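Putative efflux transporter (Bacteroides eggerthii, PDB 4L8J) probably serves as the periplasmic membrane-fusion (adaptor) subunit of a HlyD-family efflux system, linking an inner-membrane pump to an outer-membrane channel. Local coordinates at residues A[201-206]-A[216-221]. Residues are numbered along the deposited sequence; the frame is centred on the assembly and turned at random.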
loop_
_atom_site.group_PDB
_atom_site.type_symbol
_atom_site.label_atom_id
_atom_site.label_comp_id
_atom_site.label_asym_id
_atom_site.label_seq_id
_atom_site.Cartn_x
_atom_site.Cartn_y
_atom_site.Cartn_z
ATOM N N ARG A 201 -1.233 -7.679 34.490
ATOM C CA ARG A 201 0.138 -7.437 34.095
ATOM C C ARG A 201 0.833 -8.750 33.778
ATOM O O ARG A 201 0.508 -9.786 34.352
ATOM C CB ARG A 201 0.913 -6.641 35.169
ATOM C CG ARG A 201 1.053 -7.353 36.508
ATOM C CD ARG A 201 2.089 -6.690 37.404
ATOM N NE ARG A 201 2.695 -7.683 38.297
ATOM C CZ ARG A 201 2.174 -8.047 39.460
ATOM N NH1 ARG A 201 1.058 -7.482 39.901
ATOM N NH2 ARG A 201 2.761 -8.987 40.192
ATOM N N LEU A 202 1.863 -8.684 32.933
ATOM C CA LEU A 202 2.655 -9.848 32.609
ATOM C C LEU A 202 3.446 -10.329 33.809
ATOM O O LEU A 202 4.150 -9.534 34.425
ATOM C CB LEU A 202 3.632 -9.521 31.462
ATOM C CG LEU A 202 4.538 -10.665 31.015
ATOM C CD1 LEU A 202 3.706 -11.869 30.470
ATOM C CD2 LEU A 202 5.517 -10.178 29.983
ATOM N N GLU A 203 3.389 -11.630 34.103
ATOM C CA GLU A 203 4.250 -12.152 35.135
ATOM C C GLU A 203 5.468 -12.758 34.453
ATOM O O GLU A 203 6.600 -12.479 34.844
ATOM C CB GLU A 203 3.561 -13.162 36.059
ATOM C CG GLU A 203 4.547 -13.630 37.130
ATOM C CD GLU A 203 4.071 -14.601 38.190
ATOM O OE1 GLU A 203 3.543 -15.675 37.827
ATOM O OE2 GLU A 203 4.308 -14.321 39.388
ATOM N N GLU A 204 5.230 -13.580 33.413
ATOM C CA GLU A 204 6.278 -14.268 32.663
ATOM C C GLU A 204 5.688 -15.080 31.511
ATOM O O GLU A 204 4.499 -15.352 31.504
ATOM C CB GLU A 204 7.071 -15.224 33.574
ATOM C CG GLU A 204 6.191 -16.339 34.126
ATOM C CD GLU A 204 6.758 -17.132 35.278
ATOM O OE1 GLU A 204 7.399 -16.525 36.167
ATOM O OE2 GLU A 204 6.510 -18.358 35.319
ATOM N N TYR A 205 6.525 -15.472 30.559
ATOM C CA TYR A 205 6.120 -16.390 29.495
ATOM C C TYR A 205 7.320 -17.221 29.113
ATOM O O TYR A 205 8.448 -16.713 29.166
ATOM C CB TYR A 205 5.439 -15.720 28.282
ATOM C CG TYR A 205 6.250 -14.733 27.465
ATOM C CD1 TYR A 205 7.089 -15.168 26.439
ATOM C CD2 TYR A 205 6.058 -13.359 27.609
ATOM C CE1 TYR A 205 7.790 -14.259 25.637
ATOM C CE2 TYR A 205 6.720 -12.442 26.789
ATOM C CZ TYR A 205 7.601 -12.895 25.818
ATOM O OH TYR A 205 8.259 -11.981 25.034
ATOM N N LEU A 206 7.091 -18.506 28.780
ATOM C CA LEU A 206 8.169 -19.400 28.376
ATOM C C LEU A 206 8.421 -19.214 26.874
ATOM O O LEU A 206 7.555 -19.554 26.058
ATOM C CB LEU A 206 7.835 -20.863 28.725
ATOM C CG LEU A 206 8.948 -21.899 28.480
ATOM C CD1 LEU A 206 10.201 -21.633 29.369
ATOM C CD2 LEU A 206 8.436 -23.314 28.692
ATOM N N PRO A 216 3.423 -20.634 26.627
ATOM C CA PRO A 216 2.682 -20.526 27.906
ATOM C C PRO A 216 2.989 -19.169 28.551
ATOM O O PRO A 216 4.163 -18.752 28.655
ATOM C CB PRO A 216 3.194 -21.711 28.757
ATOM C CG PRO A 216 4.195 -22.471 27.889
ATOM C CD PRO A 216 4.552 -21.586 26.715
ATOM N N VAL A 217 1.926 -18.448 28.891
ATOM C CA VAL A 217 1.989 -17.105 29.465
ATOM C C VAL A 217 1.306 -17.120 30.826
ATOM O O VAL A 217 0.226 -17.681 30.958
ATOM C CB VAL A 217 1.316 -16.039 28.543
ATOM C CG1 VAL A 217 1.482 -14.626 29.126
ATOM C CG2 VAL A 217 1.857 -16.072 27.105
ATOM N N THR A 218 1.876 -16.412 31.797
ATOM C CA THR A 218 1.242 -16.190 33.093
ATOM C C THR A 218 1.058 -14.691 33.266
ATOM O O THR A 218 1.987 -13.925 33.045
ATOM C CB THR A 218 2.014 -16.836 34.259
ATOM O OG1 THR A 218 2.148 -18.221 33.975
ATOM C CG2 THR A 218 1.255 -16.722 35.572
ATOM N N ILE A 219 -0.156 -14.278 33.640
ATOM C CA ILE A 219 -0.471 -12.890 33.894
ATOM C C ILE A 219 -1.058 -12.801 35.315
ATOM O O ILE A 219 -1.512 -13.814 35.848
ATOM C CB ILE A 219 -1.399 -12.257 32.821
ATOM C CG1 ILE A 219 -2.766 -13.003 32.727
ATOM C CG2 ILE A 219 -0.698 -12.155 31.454
ATOM C CD1 ILE A 219 -3.843 -12.254 31.862
ATOM N N ILE A 220 -1.025 -11.601 35.924
ATOM C CA ILE A 220 -1.577 -11.358 37.260
ATOM C C ILE A 220 -2.531 -10.167 37.191
ATOM O O ILE A 220 -2.225 -9.155 36.550
ATOM C CB ILE A 220 -0.474 -11.163 38.332
ATOM C CG1 ILE A 220 0.410 -12.406 38.435
ATOM C CG2 ILE A 220 -1.081 -10.827 39.724
ATOM C CD1 ILE A 220 1.742 -12.126 39.073
ATOM N N ILE A 221 -3.698 -10.300 37.827
ATOM C CA ILE A 221 -4.674 -9.206 37.887
ATOM C C ILE A 221 -4.041 -8.050 38.671
ATOM O O ILE A 221 -3.470 -8.254 39.762
ATOM C CB ILE A 221 -6.025 -9.673 38.492
ATOM C CG1 ILE A 221 -6.670 -10.805 37.630
ATOM C CG2 ILE A 221 -6.983 -8.483 38.689
ATOM C CD1 ILE A 221 -7.251 -10.372 36.275
HETATM O O HOH W 1 -1.123 -7.206 41.207
#
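The carbonyl oxygen of T218 takes two backbone N-H groups at once: E203 N lies 2.9 Å from T218 O, and E204 N reaches that same T218 O at 3.3 Å, both from one face of the carbonyl plane. This is a classic beta bulge in the hairpin of strands 198-205 and 215-221, which are neighbours in the closed six-stranded antiparallel barrel. The extra residue shifts the register by one, and a nearly straight bond from T218 N to E204 O (174° at the hydrogen) completes the bulge. Regular pairing continues with L206 N to P216 O on one side and two backbone bonds between R201 and I220 on the other.

At the bulge the E203 side chain starts out toward the partner strand, and its end lies among T218 and I220, on the face that carries R201 and E204. The chain is extended as far as CD, beside the T218 side chain, and the carboxylate is turned (chi3 55°) with E203 OE1 3.4 Å from T218 CG2. I220 CD1 fits between two polar chains, 3.4 Å from E203 OE2 and 3.5 Å from R201 NH2. E203 OE1 also forms a salt bridge with R166 of strand 166-171, reaching across the middle strand. An alanine in place of E203 would probably leave R166 without this carboxylate mate and uncover part of the I220 and T218 methyls.

On the opposite face, Y205 CB packs 3.8 Å from V217 CG2. L202 starts away from the partner strand, but its CD1 comes back to V217 CG1, crossing the valine side chain at about a right angle and meeting the Y205 ring at its edge, in plane. At the R201 end, one water donates to I221 O and weakly accepts from R201 NH1, while I220 CB sits over one face of the R201 guanidinium, toward its rim.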